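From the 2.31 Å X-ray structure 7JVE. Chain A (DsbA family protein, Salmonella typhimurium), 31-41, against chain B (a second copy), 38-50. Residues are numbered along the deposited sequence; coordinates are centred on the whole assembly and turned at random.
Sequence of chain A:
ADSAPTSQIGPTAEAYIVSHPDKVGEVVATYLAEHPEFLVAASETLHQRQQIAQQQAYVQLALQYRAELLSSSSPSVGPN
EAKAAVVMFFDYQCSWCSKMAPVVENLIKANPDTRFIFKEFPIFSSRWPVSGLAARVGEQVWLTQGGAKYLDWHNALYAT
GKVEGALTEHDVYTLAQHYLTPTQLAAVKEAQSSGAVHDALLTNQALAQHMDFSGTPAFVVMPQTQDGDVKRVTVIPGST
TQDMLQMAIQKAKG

Chain A (31-41) YLAEHPEFLVA
Chain B 38-50: FLVAASETLHQRQ

Chain B contributes one unbroken α-helix, 38-50, held by i to i-4 amide bonds such as B:Ala42 N to B:Phe38 O at 2.9 Å. Chain A lays a broken element against it: a helix ending at A:Glu34, a turn through A:His35 (phi/psi -120/69) and A:Pro36 (-78/7), and a second helix running on through A:Ala41. This second helix crosses the chain B helix at -98°, with 9.8 Å between axes. The A:His35 imidazole secures the turn, A:His35 ND1 donating to A:Tyr31 O at 2.8 Å.

Along chain B, the carbonyl O of B:Phe38 lies 3.8 Å from A:Ala33 CB, a methyl small enough to let the backbones approach. B:Leu39 (m, t) extends CD2 to the edge of the A:Phe38 ring, 3.6 Å from A:Phe38 CZ; A:Phe38 itself is p, chi2 -82°. B:Leu39 CD2 also lies 4.1 Å from A:Leu39 CD1.

B:Ala42 sets the register: B:Ala42 CA is 4.1 Å from A:Ala33 CA, a closeness suited to two alanines. Its CB points toward chain A, a knob among A:Leu32, A:Ala33, A:Phe38 and A:Leu39, and B:Ala42 CB meets A:Pro36 CB at 3.6 Å. In return A:Leu39 (chi1 -144°, chi2 49°) is a knob among B:Leu39, B:Ala42, B:Ser43 and B:Leu46, with A:Leu39 CD2 3.9 Å from B:Ala42 CB.

B:Thr45 (m) donates from OG1 to B:Ala41 O at 3.1 Å, satisfying the hydroxyl within its own helix, while B:Thr45 CG2 lies 3.9 Å from A:Pro36 CG. B:Leu46 (m, t) uses both methyls: B:Leu46 CD2 is 3.8 Å from A:Pro36 CG, and B:Leu46 CD1 is 4.1 Å from A:Val40 CG2.

Finally, the extended B:Arg49 (m, t, t, chi4 -177°) reaches a salt bridge, B:Arg49 NH1 donating to A:Glu37 OE1 at 2.9 Å. A:Pro36 CD covers one guanidinium face, 3.7 Å from B:Arg49 NH2, leaving the polar edge for the carboxylate.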

ATOM      1  N   TYR A  31      -3.612  17.461  25.956  1.00 40.61           N
ATOM      2  CA  TYR A  31      -5.028  17.281  25.649  1.00 42.84           C
ATOM      3  C   TYR A  31      -5.226  16.691  24.258  1.00 42.91           C
ATOM      4  O   TYR A  31      -6.085  15.827  24.054  1.00 42.50           O
ATOM      5  CB  TYR A  31      -5.774  18.611  25.763  1.00 41.32           C
ATOM      6  CG  TYR A  31      -7.187  18.576  25.208  1.00 41.61           C
ATOM      7  CD1 TYR A  31      -7.423  18.719  23.846  1.00 42.50           C
ATOM      8  CD2 TYR A  31      -8.285  18.417  26.045  1.00 44.42           C
ATOM      9  CE1 TYR A  31      -8.712  18.689  23.331  1.00 42.97           C
ATOM     10  CE2 TYR A  31      -9.583  18.393  25.543  1.00 46.70           C
ATOM     11  CZ  TYR A  31      -9.789  18.528  24.181  1.00 47.48           C
ATOM     12  OH  TYR A  31     -11.068  18.505  23.660  1.00 48.74           O
ATOM     13  N   LEU A  32      -4.444  17.157  23.283  1.00 43.55           N
ATOM     14  CA  LEU A  32      -4.628  16.717  21.906  1.00 40.07           C
ATOM     15  C   LEU A  32      -4.132  15.293  21.704  1.00 41.34           C
ATOM     16  O   LEU A  32      -4.714  14.531  20.924  1.00 40.12           O
ATOM     17  CB  LEU A  32      -3.907  17.666  20.965  1.00 36.68           C
ATOM     18  CG  LEU A  32      -4.487  19.060  21.006  1.00 38.15           C
ATOM     19  CD1 LEU A  32      -3.483  20.036  20.374  1.00 39.70           C
ATOM     20  CD2 LEU A  32      -5.799  19.020  20.259  1.00 37.69           C
ATOM     21  N   ALA A  33      -3.042  14.926  22.374  1.00 41.47           N
ATOM     22  CA  ALA A  33      -2.586  13.545  22.308  1.00 39.96           C
ATOM     23  C   ALA A  33      -3.661  12.594  22.823  1.00 40.10           C
ATOM     24  O   ALA A  33      -3.746  11.448  22.360  1.00 38.73           O
ATOM     25  CB  ALA A  33      -1.285  13.389  23.094  1.00 37.85           C
ATOM     26  N   GLU A  34      -4.506  13.069  23.748  1.00 39.96           N
ATOM     27  CA  GLU A  34      -5.549  12.264  24.379  1.00 41.88           C
ATOM     28  C   GLU A  34      -6.894  12.365  23.668  1.00 41.37           C
ATOM     29  O   GLU A  34      -7.748  11.495  23.859  1.00 45.87           O
ATOM     30  CB  GLU A  34      -5.732  12.675  25.850  1.00 44.66           C
ATOM     31  CG  GLU A  34      -4.594  12.234  26.781  1.00 52.43           C
ATOM     32  CD  GLU A  34      -4.558  12.994  28.116  1.00 61.86           C
ATOM     33  OE1 GLU A  34      -3.550  12.858  28.855  1.00 59.43           O
ATOM     34  OE2 GLU A  34      -5.545  13.701  28.441  1.00 61.26           O
ATOM     35  N   HIS A  35      -7.112  13.408  22.867  1.00 40.28           N
ATOM     36  CA  HIS A  35      -8.259  13.502  21.971  1.00 40.37           C
ATOM     37  C   HIS A  35      -7.722  13.621  20.550  1.00 41.41           C
ATOM     38  O   HIS A  35      -7.845  14.678  19.918  1.00 44.70           O
ATOM     39  CB  HIS A  35      -9.155  14.693  22.299  1.00 45.18           C
ATOM     40  CG  HIS A  35      -9.538  14.799  23.744  1.00 48.41           C
ATOM     41  ND1 HIS A  35      -8.616  14.983  24.752  1.00 44.83           N
ATOM     42  CD2 HIS A  35     -10.752  14.791  24.343  1.00 45.17           C
ATOM     43  CE1 HIS A  35      -9.241  15.060  25.913  1.00 44.48           C
ATOM     44  NE2 HIS A  35     -10.539  14.956  25.691  1.00 49.43           N
ATOM     45  N   PRO A  36      -7.116  12.552  20.018  1.00 40.85           N
ATOM     46  CA  PRO A  36      -6.345  12.677  18.764  1.00 39.33           C
ATOM     47  C   PRO A  36      -7.180  12.736  17.497  1.00 38.90           C
ATOM     48  O   PRO A  36      -6.633  12.700  16.392  1.00 38.80           O
ATOM     49  CB  PRO A  36      -5.461  11.426  18.775  1.00 35.83           C
ATOM     50  CG  PRO A  36      -6.249  10.421  19.579  1.00 38.70           C
ATOM     51  CD  PRO A  36      -7.087  11.186  20.570  1.00 38.57           C
ATOM     52  N   GLU A  37      -8.503  12.812  17.640  1.00 43.25           N
ATOM     53  CA  GLU A  37      -9.384  12.957  16.487  1.00 43.79           C
ATOM     54  C   GLU A  37      -9.007  14.163  15.642  1.00 42.56           C
ATOM     55  O   GLU A  37      -9.331  14.188  14.450  1.00 39.73           O
ATOM     56  CB  GLU A  37     -10.833  13.110  16.948  1.00 44.41           C
ATOM     57  CG  GLU A  37     -11.237  12.056  17.954  1.00 54.15           C
ATOM     58  CD  GLU A  37     -10.948  12.518  19.372  1.00 52.01           C
ATOM     59  OE1 GLU A  37     -10.560  11.691  20.229  1.00 60.11           O
ATOM     60  OE2 GLU A  37     -11.147  13.721  19.642  1.00 61.78           O
ATOM     61  N   PHE A  38      -8.362  15.177  16.243  1.00 37.02           N
ATOM     62  CA  PHE A  38      -7.936  16.347  15.483  1.00 38.00           C
ATOM     63  C   PHE A  38      -6.969  15.952  14.383  1.00 36.27           C
ATOM     64  O   PHE A  38      -6.945  16.573  13.316  1.00 39.24           O
ATOM     65  CB  PHE A  38      -7.276  17.371  16.408  1.00 34.88           C
ATOM     66  CG  PHE A  38      -5.835  17.057  16.719  1.00 34.24           C
ATOM     67  CD1 PHE A  38      -5.515  16.143  17.712  1.00 37.37           C
ATOM     68  CD2 PHE A  38      -4.803  17.643  16.006  1.00 32.12           C
ATOM     69  CE1 PHE A  38      -4.192  15.839  18.004  1.00 34.26           C
ATOM     70  CE2 PHE A  38      -3.479  17.339  16.291  1.00 31.92           C
ATOM     71  CZ  PHE A  38      -3.174  16.438  17.289  1.00 33.15           C
ATOM     72  N   LEU A  39      -6.156  14.930  14.633  1.00 32.96           N
ATOM     73  CA  LEU A  39      -5.218  14.469  13.625  1.00 34.82           C
ATOM     74  C   LEU A  39      -5.940  14.040  12.351  1.00 35.74           C
ATOM     75  O   LEU A  39      -5.463  14.293  11.241  1.00 36.59           O
ATOM     76  CB  LEU A  39      -4.415  13.312  14.203  1.00 38.65           C
ATOM     77  CG  LEU A  39      -2.955  13.143  13.858  1.00 40.08           C
ATOM     78  CD1 LEU A  39      -2.249  14.470  14.064  1.00 38.48           C
ATOM     79  CD2 LEU A  39      -2.413  12.068  14.795  1.00 31.89           C
ATOM     80  N   VAL A  40      -7.090  13.382  12.489  1.00 37.81           N
ATOM     81  CA  VAL A  40      -7.764  12.844  11.311  1.00 33.62           C
ATOM     82  C   VAL A  40      -8.262  13.972  10.418  1.00 31.81           C
ATOM     83  O   VAL A  40      -8.149  13.904   9.192  1.00 32.91           O
ATOM     84  CB  VAL A  40      -8.899  11.909  11.753  1.00 36.84           C
ATOM     85  CG1 VAL A  40      -9.725  11.453  10.560  1.00 32.12           C
ATOM     86  CG2 VAL A  40      -8.322  10.729  12.525  1.00 34.27           C
ATOM     87  N   ALA A  41      -8.785  15.043  11.017  1.00 33.15           N
ATOM     88  CA  ALA A  41      -9.299  16.171  10.245  1.00 30.50           C
ATOM     89  C   ALA A  41      -8.169  17.032   9.681  1.00 33.57           C
ATOM     90  O   ALA A  41      -8.252  17.494   8.534  1.00 35.44           O
ATOM     91  CB  ALA A  41     -10.246  17.012  11.118  1.00 31.81           C
TER
ATOM     92  N   PHE B  38       4.400  14.568  20.595  1.00 33.52           N
ATOM     93  CA  PHE B  38       2.987  14.594  20.971  1.00 32.83           C
ATOM     94  C   PHE B  38       2.089  14.123  19.835  1.00 32.58           C
ATOM     95  O   PHE B  38       1.039  13.519  20.089  1.00 29.11           O
ATOM     96  CB  PHE B  38       2.570  16.004  21.405  1.00 34.89           C
ATOM     97  CG  PHE B  38       3.048  16.382  22.786  1.00 34.99           C
ATOM     98  CD1 PHE B  38       4.273  17.004  22.961  1.00 35.94           C
ATOM     99  CD2 PHE B  38       2.275  16.105  23.906  1.00 35.29           C
ATOM    100  CE1 PHE B  38       4.728  17.364  24.229  1.00 39.35           C
ATOM    101  CE2 PHE B  38       2.720  16.447  25.179  1.00 39.46           C
ATOM    102  CZ  PHE B  38       3.951  17.085  25.339  1.00 42.78           C
ATOM    103  N   LEU B  39       2.477  14.409  18.586  1.00 31.00           N
ATOM    104  CA  LEU B  39       1.746  13.886  17.442  1.00 31.46           C
ATOM    105  C   LEU B  39       2.002  12.392  17.272  1.00 32.45           C
ATOM    106  O   LEU B  39       1.089  11.627  16.931  1.00 33.47           O
ATOM    107  CB  LEU B  39       2.142  14.657  16.183  1.00 34.33           C
ATOM    108  CG  LEU B  39       1.856  16.162  16.225  1.00 35.66           C
ATOM    109  CD1 LEU B  39       2.303  16.834  14.922  1.00 33.57           C
ATOM    110  CD2 LEU B  39       0.386  16.445  16.484  1.00 33.08           C
ATOM    111  N   VAL B  40       3.236  11.951  17.511  1.00 32.25           N
ATOM    112  CA  VAL B  40       3.497  10.518  17.556  1.00 32.71           C
ATOM    113  C   VAL B  40       2.598   9.859  18.600  1.00 33.90           C
ATOM    114  O   VAL B  40       1.926   8.859  18.323  1.00 34.96           O
ATOM    115  CB  VAL B  40       4.991  10.253  17.820  1.00 33.67           C
ATOM    116  CG1 VAL B  40       5.255   8.761  18.010  1.00 30.74           C
ATOM    117  CG2 VAL B  40       5.837  10.823  16.667  1.00 27.57           C
ATOM    118  N   ALA B  41       2.536  10.441  19.800  1.00 31.14           N
ATOM    119  CA  ALA B  41       1.659   9.902  20.835  1.00 31.47           C
ATOM    120  C   ALA B  41       0.213   9.863  20.363  1.00 32.67           C
ATOM    121  O   ALA B  41      -0.484   8.851  20.527  1.00 34.98           O
ATOM    122  CB  ALA B  41       1.779  10.730  22.113  1.00 30.06           C
ATOM    123  N   ALA B  42      -0.259  10.961  19.774  1.00 29.12           N
ATOM    124  CA  ALA B  42      -1.629  10.995  19.284  1.00 30.75           C
ATOM    125  C   ALA B  42      -1.859   9.900  18.248  1.00 34.35           C
ATOM    126  O   ALA B  42      -2.907   9.241  18.246  1.00 33.12           O
ATOM    127  CB  ALA B  42      -1.943  12.366  18.697  1.00 30.34           C
ATOM    128  N   SER B  43      -0.887   9.690  17.364  1.00 32.26           N
ATOM    129  CA  SER B  43      -1.049   8.684  16.329  1.00 32.18           C
ATOM    130  C   SER B  43      -1.032   7.271  16.923  1.00 32.91           C
ATOM    131  O   SER B  43      -1.787   6.400  16.480  1.00 32.50           O
ATOM    132  CB  SER B  43       0.040   8.866  15.276  1.00 29.03           C
ATOM    133  OG  SER B  43      -0.186   8.051  14.145  1.00 28.64           O
ATOM    134  N   GLU B  44      -0.201   7.023  17.937  1.00 30.97           N
ATOM    135  CA  GLU B  44      -0.230   5.697  18.562  1.00 34.32           C
ATOM    136  C   GLU B  44      -1.555   5.429  19.278  1.00 32.66           C
ATOM    137  O   GLU B  44      -2.042   4.294  19.292  1.00 33.69           O
ATOM    138  CB  GLU B  44       0.936   5.537  19.536  1.00 32.46           C
ATOM    139  CG  GLU B  44       2.297   5.554  18.848  1.00 36.95           C
ATOM    140  CD  GLU B  44       3.449   5.562  19.844  1.00 43.55           C
ATOM    141  OE1 GLU B  44       3.254   6.087  20.963  1.00 45.74           O
ATOM    142  OE2 GLU B  44       4.545   5.062  19.504  1.00 44.99           O
ATOM    143  N   THR B  45      -2.160   6.458  19.858  1.00 29.69           N
ATOM    144  CA  THR B  45      -3.460   6.283  20.487  1.00 33.25           C
ATOM    145  C   THR B  45      -4.534   5.907  19.465  1.00 33.12           C
ATOM    146  O   THR B  45      -5.362   5.028  19.732  1.00 30.46           O
ATOM    147  CB  THR B  45      -3.826   7.565  21.248  1.00 36.30           C
ATOM    148  OG1 THR B  45      -2.853   7.792  22.276  1.00 35.15           O
ATOM    149  CG2 THR B  45      -5.200   7.458  21.872  1.00 32.84           C
ATOM    150  N   LEU B  46      -4.530   6.554  18.287  1.00 31.23           N
ATOM    151  CA  LEU B  46      -5.455   6.176  17.218  1.00 35.02           C
ATOM    152  C   LEU B  46      -5.223   4.745  16.767  1.00 33.55           C
ATOM    153  O   LEU B  46      -6.174   4.032  16.420  1.00 28.96           O
ATOM    154  CB  LEU B  46      -5.306   7.100  16.011  1.00 32.63           C
ATOM    155  CG  LEU B  46      -5.802   8.523  16.173  1.00 37.61           C
ATOM    156  CD1 LEU B  46      -5.389   9.311  14.936  1.00 30.44           C
ATOM    157  CD2 LEU B  46      -7.311   8.560  16.426  1.00 33.48           C
ATOM    158  N   HIS B  47      -3.957   4.332  16.714  1.00 30.11           N
ATOM    159  CA  HIS B  47      -3.627   2.958  16.374  1.00 33.06           C
ATOM    160  C   HIS B  47      -4.186   1.996  17.427  1.00 32.85           C
ATOM    161  O   HIS B  47      -4.820   0.983  17.095  1.00 31.15           O
ATOM    162  CB  HIS B  47      -2.107   2.835  16.232  1.00 31.33           C
ATOM    163  CG  HIS B  47      -1.613   1.429  16.124  1.00 34.95           C
ATOM    164  ND1 HIS B  47      -1.409   0.803  14.912  1.00 34.78           N
ATOM    165  CD2 HIS B  47      -1.274   0.530  17.075  1.00 33.57           C
ATOM    166  CE1 HIS B  47      -0.958  -0.419  15.121  1.00 31.01           C
ATOM    167  NE2 HIS B  47      -0.870  -0.611  16.424  1.00 34.19           N
ATOM    168  N   GLN B  48      -3.978   2.310  18.709  1.00 30.17           N
ATOM    169  CA  GLN B  48      -4.526   1.485  19.777  1.00 34.58           C
ATOM    170  C   GLN B  48      -6.045   1.382  19.735  1.00 35.26           C
ATOM    171  O   GLN B  48      -6.605   0.294  19.920  1.00 31.45           O
ATOM    172  CB  GLN B  48      -4.044   2.016  21.134  1.00 37.10           C
ATOM    173  CG  GLN B  48      -2.706   1.440  21.582  1.00 48.11           C
ATOM    174  CD  GLN B  48      -2.170   2.094  22.847  1.00 56.47           C
ATOM    175  OE1 GLN B  48      -1.202   2.844  22.806  1.00 58.81           O
ATOM    176  NE2 GLN B  48      -2.848   1.858  23.970  1.00 60.95           N
ATOM    177  N   ARG B  49      -6.729   2.507  19.491  1.00 30.96           N
ATOM    178  CA  ARG B  49      -8.177   2.448  19.297  1.00 31.87           C
ATOM    179  C   ARG B  49      -8.537   1.483  18.170  1.00 32.86           C
ATOM    180  O   ARG B  49      -9.468   0.676  18.304  1.00 30.77           O
ATOM    181  CB  ARG B  49      -8.747   3.843  19.019  1.00 27.94           C
ATOM    182  CG  ARG B  49      -8.655   4.805  20.224  1.00 33.64           C
ATOM    183  CD  ARG B  49      -9.197   6.206  19.910  1.00 33.05           C
ATOM    184  NE  ARG B  49      -9.204   7.075  21.090  1.00 41.56           N
ATOM    185  CZ  ARG B  49      -9.675   8.324  21.103  1.00 40.73           C
ATOM    186  NH1 ARG B  49     -10.182   8.851  19.987  1.00 38.77           N
ATOM    187  NH2 ARG B  49      -9.653   9.035  22.228  1.00 37.48           N
ATOM    188  N   GLN B  50      -7.785   1.535  17.064  1.00 29.99           N
ATOM    189  CA  GLN B  50      -8.004   0.625  15.949  1.00 29.26           C
ATOM    190  C   GLN B  50      -7.838  -0.831  16.367  1.00 30.80           C
ATOM    191  O   GLN B  50      -8.681  -1.675  16.052  1.00 30.65           O
ATOM    192  CB  GLN B  50      -7.049   0.970  14.808  1.00 35.15           C
ATOM    193  CG  GLN B  50      -7.447   2.231  14.063  1.00 34.57           C
ATOM    194  CD  GLN B  50      -8.722   2.031  13.301  1.00 40.28           C
ATOM    195  OE1 GLN B  50      -8.710   1.884  12.075  1.00 48.78           O
ATOM    196  NE2 GLN B  50      -9.847   2.016  14.019  1.00 45.47           N
TER